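PDB 2I5I: carbohydrate deacetylase from Enterococcus faecalis, which probably removes acetyl groups from acetylated carbohydrates, a magnesium-dependent step in the breakdown of oligosaccharides. Local coordinates for residues P124-K138 with L153-Y167. Numbering follows the deposited sequence.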
# COMPACT_ATOMS: atom_id res chain seq x y z
N PRO A 124 4.09 -12.12 18.31
CA PRO A 124 4.43 -11.02 19.21
C PRO A 124 5.94 -10.98 19.40
O PRO A 124 6.60 -12.02 19.28
CB PRO A 124 3.72 -11.40 20.50
CG PRO A 124 3.40 -12.84 20.40
CD PRO A 124 3.31 -13.19 18.95
N ASP A 125 6.55 -9.84 19.69
CA ASP A 125 7.99 -9.86 19.95
C ASP A 125 8.27 -10.03 21.45
O ASP A 125 9.43 -10.18 21.88
CB ASP A 125 8.62 -8.60 19.36
CG ASP A 125 8.38 -7.32 20.10
OD1 ASP A 125 7.47 -7.32 20.96
OD2 ASP A 125 9.08 -6.31 19.82
N HIS A 126 7.23 -9.98 22.27
CA HIS A 126 7.36 -10.13 23.71
C HIS A 126 6.00 -10.23 24.38
O HIS A 126 4.95 -10.12 23.74
CB HIS A 126 8.18 -8.99 24.31
CG HIS A 126 7.52 -7.70 24.60
ND1 HIS A 126 7.25 -6.77 23.62
CD2 HIS A 126 7.08 -7.14 25.76
CE1 HIS A 126 6.68 -5.71 24.18
NE2 HIS A 126 6.55 -5.90 25.48
N ILE A 127 6.04 -10.45 25.69
CA ILE A 127 4.88 -10.66 26.52
C ILE A 127 4.90 -9.73 27.72
O ILE A 127 5.93 -9.49 28.36
CB ILE A 127 4.80 -12.12 27.06
CG1 ILE A 127 4.68 -13.17 25.97
CG2 ILE A 127 3.68 -12.26 28.07
CD1 ILE A 127 4.87 -14.59 26.46
N ASP A 128 3.74 -9.19 28.06
CA ASP A 128 3.55 -8.42 29.28
C ASP A 128 2.11 -8.64 29.70
O ASP A 128 1.45 -9.48 29.07
CB ASP A 128 3.93 -6.97 29.10
CG ASP A 128 2.95 -6.14 28.29
OD1 ASP A 128 1.98 -6.69 27.73
OD2 ASP A 128 3.18 -4.91 28.22
N SER A 129 1.59 -7.91 30.69
CA SER A 129 0.21 -8.14 31.07
C SER A 129 -0.49 -6.88 31.57
O SER A 129 0.12 -6.02 32.23
CB SER A 129 0.13 -9.17 32.24
OG SER A 129 0.61 -8.34 33.30
N HIS A 130 -1.77 -6.85 31.25
CA HIS A 130 -2.72 -5.85 31.70
C HIS A 130 -2.79 -5.88 33.22
O HIS A 130 -2.88 -6.98 33.78
CB HIS A 130 -4.09 -6.14 31.12
CG HIS A 130 -5.14 -5.12 31.39
ND1 HIS A 130 -5.06 -3.83 30.94
CD2 HIS A 130 -6.31 -5.21 32.07
CE1 HIS A 130 -6.13 -3.15 31.33
NE2 HIS A 130 -6.91 -3.97 32.02
N HIS A 131 -2.71 -4.72 33.85
CA HIS A 131 -2.75 -4.62 35.30
C HIS A 131 -1.56 -5.33 35.95
O HIS A 131 -1.63 -5.63 37.15
CB HIS A 131 -4.05 -5.21 35.84
CG HIS A 131 -5.25 -4.36 35.48
ND1 HIS A 131 -6.54 -4.76 35.72
CD2 HIS A 131 -5.34 -3.14 34.89
CE1 HIS A 131 -7.37 -3.82 35.30
NE2 HIS A 131 -6.68 -2.81 34.80
N ASN A 132 -0.52 -5.60 35.16
CA ASN A 132 0.65 -6.33 35.64
C ASN A 132 0.27 -7.57 36.44
O ASN A 132 0.90 -7.82 37.49
CB ASN A 132 1.55 -5.45 36.51
CG ASN A 132 2.99 -5.96 36.53
OD1 ASN A 132 3.47 -6.54 35.56
ND2 ASN A 132 3.66 -5.73 37.65
N VAL A 133 -0.72 -8.33 35.99
CA VAL A 133 -1.16 -9.51 36.73
C VAL A 133 -0.16 -10.66 36.79
O VAL A 133 -0.29 -11.46 37.74
CB VAL A 133 -2.53 -10.02 36.20
CG1 VAL A 133 -3.60 -8.99 36.56
CG2 VAL A 133 -2.51 -10.33 34.72
N HIS A 134 0.80 -10.89 35.95
CA HIS A 134 1.95 -11.76 35.88
C HIS A 134 2.98 -11.39 36.95
O HIS A 134 3.92 -12.16 37.17
CB HIS A 134 2.62 -11.76 34.52
CG HIS A 134 3.67 -10.82 34.10
ND1 HIS A 134 3.44 -9.52 33.70
CD2 HIS A 134 5.02 -10.97 33.96
CE1 HIS A 134 4.56 -8.93 33.36
NE2 HIS A 134 5.56 -9.79 33.51
N GLY A 135 2.80 -10.24 37.59
CA GLY A 135 3.66 -9.86 38.69
C GLY A 135 2.89 -9.73 39.99
O GLY A 135 3.36 -9.20 40.99
N LYS A 136 1.66 -10.23 40.01
CA LYS A 136 0.84 -10.10 41.22
C LYS A 136 1.35 -11.01 42.35
O LYS A 136 1.24 -10.67 43.53
CB LYS A 136 -0.60 -10.46 40.92
CG LYS A 136 -1.56 -10.41 42.10
CD LYS A 136 -1.41 -9.14 42.91
CE LYS A 136 -2.75 -8.56 43.34
NZ LYS A 136 -2.53 -7.15 43.80
N ASN A 137 1.89 -12.14 41.94
CA ASN A 137 2.48 -13.16 42.79
C ASN A 137 3.29 -14.12 41.93
O ASN A 137 3.13 -14.21 40.70
CB ASN A 137 1.43 -13.89 43.62
CG ASN A 137 0.50 -14.81 42.88
OD1 ASN A 137 0.86 -15.52 41.94
ND2 ASN A 137 -0.77 -14.85 43.27
N LYS A 138 4.17 -14.87 42.56
CA LYS A 138 5.12 -15.76 41.92
C LYS A 138 4.50 -16.89 41.12
O LYS A 138 5.14 -17.39 40.19
CB LYS A 138 6.02 -16.34 43.03
CG LYS A 138 7.26 -15.49 43.28
CD LYS A 138 7.63 -15.44 44.74
CE LYS A 138 8.71 -14.44 45.09
NZ LYS A 138 9.77 -15.11 45.91
N LEU A 153 9.80 -16.23 23.89
CA LEU A 153 9.62 -14.79 23.90
C LEU A 153 10.12 -14.19 25.21
O LEU A 153 9.91 -14.82 26.25
CB LEU A 153 8.13 -14.44 23.80
CG LEU A 153 7.48 -14.92 22.50
CD1 LEU A 153 5.97 -14.85 22.63
CD2 LEU A 153 8.00 -14.11 21.32
N PRO A 154 10.76 -13.03 25.13
CA PRO A 154 11.16 -12.32 26.34
C PRO A 154 9.89 -11.79 27.02
O PRO A 154 8.85 -11.63 26.36
CB PRO A 154 12.03 -11.18 25.84
CG PRO A 154 11.60 -10.99 24.42
CD PRO A 154 11.18 -12.33 23.91
N LEU A 155 10.01 -11.53 28.30
CA LEU A 155 8.89 -11.19 29.16
C LEU A 155 9.18 -9.94 29.97
O LEU A 155 10.29 -9.80 30.50
CB LEU A 155 8.64 -12.37 30.12
CG LEU A 155 7.63 -12.14 31.22
CD1 LEU A 155 6.23 -11.97 30.61
CD2 LEU A 155 7.59 -13.29 32.22
N ARG A 156 8.21 -9.06 30.09
CA ARG A 156 8.36 -7.84 30.85
C ARG A 156 8.83 -8.15 32.29
O ARG A 156 8.29 -9.08 32.88
CB ARG A 156 7.03 -7.07 30.93
CG ARG A 156 7.09 -5.90 31.90
CD ARG A 156 5.75 -5.17 31.91
NE ARG A 156 5.74 -4.15 30.85
CZ ARG A 156 4.68 -3.37 30.62
NH1 ARG A 156 3.59 -3.50 31.34
NH2 ARG A 156 4.70 -2.45 29.65
N ASN A 157 9.76 -7.36 32.78
CA ASN A 157 10.20 -7.49 34.18
C ASN A 157 9.01 -7.21 35.08
O ASN A 157 8.45 -6.11 35.10
CB ASN A 157 11.36 -6.55 34.41
CG ASN A 157 11.87 -6.42 35.82
OD1 ASN A 157 11.13 -6.58 36.79
ND2 ASN A 157 13.16 -6.10 35.89
N ALA A 158 8.63 -8.21 35.87
CA ALA A 158 7.48 -8.10 36.74
C ALA A 158 7.66 -7.36 38.05
O ALA A 158 6.65 -7.15 38.76
CB ALA A 158 7.01 -9.54 37.04
N SER A 159 8.86 -6.96 38.47
CA SER A 159 8.93 -6.34 39.81
C SER A 159 8.74 -4.84 39.81
O SER A 159 9.46 -4.14 39.11
CB SER A 159 10.29 -6.69 40.46
OG SER A 159 10.76 -5.69 41.36
N ARG A 160 7.82 -4.30 40.62
CA ARG A 160 7.71 -2.83 40.73
C ARG A 160 7.84 -2.36 42.17
O ARG A 160 7.29 -1.32 42.56
CB ARG A 160 6.37 -2.33 40.18
CG ARG A 160 6.00 -2.96 38.84
CD ARG A 160 4.84 -2.27 38.17
NE ARG A 160 4.70 -2.67 36.78
CZ ARG A 160 3.71 -2.29 35.99
NH1 ARG A 160 2.76 -1.48 36.45
NH2 ARG A 160 3.62 -2.68 34.73
N SER A 161 8.57 -3.14 42.96
CA SER A 161 8.72 -2.93 44.40
C SER A 161 10.01 -3.57 44.88
O SER A 161 10.50 -4.53 44.28
CB SER A 161 7.48 -3.44 45.13
OG SER A 161 7.61 -4.61 45.89
N ILE A 162 10.62 -3.08 45.97
CA ILE A 162 11.85 -3.79 46.37
C ILE A 162 11.49 -5.20 46.82
O ILE A 162 12.21 -6.16 46.56
CB ILE A 162 12.64 -3.13 47.51
CG1 ILE A 162 13.22 -4.20 48.46
N GLU A 163 10.34 -5.30 47.50
CA GLU A 163 9.87 -6.55 48.05
C GLU A 163 9.77 -7.67 47.03
O GLU A 163 9.89 -8.84 47.41
CB GLU A 163 8.49 -6.37 48.70
N THR A 164 9.57 -7.35 45.75
CA THR A 164 9.40 -8.42 44.75
C THR A 164 10.62 -8.50 43.84
O THR A 164 10.62 -9.10 42.77
CB THR A 164 8.12 -8.22 43.95
OG1 THR A 164 8.09 -6.95 43.30
CG2 THR A 164 6.89 -8.11 44.83
N LYS A 165 11.74 -7.90 44.28
CA LYS A 165 12.95 -7.95 43.46
C LYS A 165 13.38 -9.39 43.19
O LYS A 165 14.01 -9.67 42.17
CB LYS A 165 14.07 -7.16 44.14
N ASP A 166 13.02 -10.29 44.10
CA ASP A 166 13.42 -11.68 43.95
C ASP A 166 12.65 -12.39 42.84
O ASP A 166 12.91 -13.54 42.48
CB ASP A 166 13.30 -12.40 45.28
CG ASP A 166 11.91 -12.76 45.74
OD1 ASP A 166 10.94 -12.04 45.42
OD2 ASP A 166 11.80 -13.78 46.46
N TYR A 167 11.68 -11.69 42.25
CA TYR A 167 10.96 -12.29 41.12
C TYR A 167 11.92 -12.64 39.99
O TYR A 167 11.81 -13.66 39.31
CB TYR A 167 9.90 -11.32 40.61
CG TYR A 167 8.57 -11.27 41.31
CD1 TYR A 167 8.20 -12.13 42.34
CD2 TYR A 167 7.63 -10.31 40.93
CE1 TYR A 167 6.97 -12.04 42.96
CE2 TYR A 167 6.39 -10.22 41.53
CZ TYR A 167 6.06 -11.09 42.55
OH TYR A 167 4.84 -11.01 43.17
O HOH W 1 2.73 -6.01 32.98
O HOH W 2 5.99 -4.91 35.44
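Ile-127 sits between two leucines: its CG2 meets Leu-155 CD1 at 3.6 Å, while its CG1 and CD1 run across Leu-153 CD1, which also touches the ring of Pro-124. The backbones join here in a single parallel bridge, Ile-127 N donating to Pro-154 O (3.1 Å) and Ile-127 O accepting a nearly straight bond from Arg-156 N (2.9 Å). His-134, with CG turned between its backbone N and carbonyl carbon (chi1 88°), reaches back so that NE2 donates in the ring plane to Arg-156 O (2.9 Å); ND1 shares a hydrogen bond with Ser-129 OG, which fixes the ring's rotation. Asp-128 OD2 lies over the centre of the Arg-156 guanidinium, a purely electrostatic pairing; Arg-156 NH2 forms salt bridges with Asp-12 and Glu-210, while Asp-128 OD1 is hydrogen-bonded to His-64 ND1. Tyr-167 OH donates to Gly-135 O (3.2 Å) from above the carbonyl plane, with Lys-138 CG alongside its CE1. Further out, the Asn-132 amide stacks on one face of the Arg-160 guanidinium, planes 14° apart, and two waters tie Asn-132 OD1 to both arginines. This is a beta-alpha unit, strand 127-129 and helix 138-151, whose returning chain runs beside the strand in the parallel beta/alpha core of this YdjC-family protein; the strand leads into His-130, a predicted magnesium ligand.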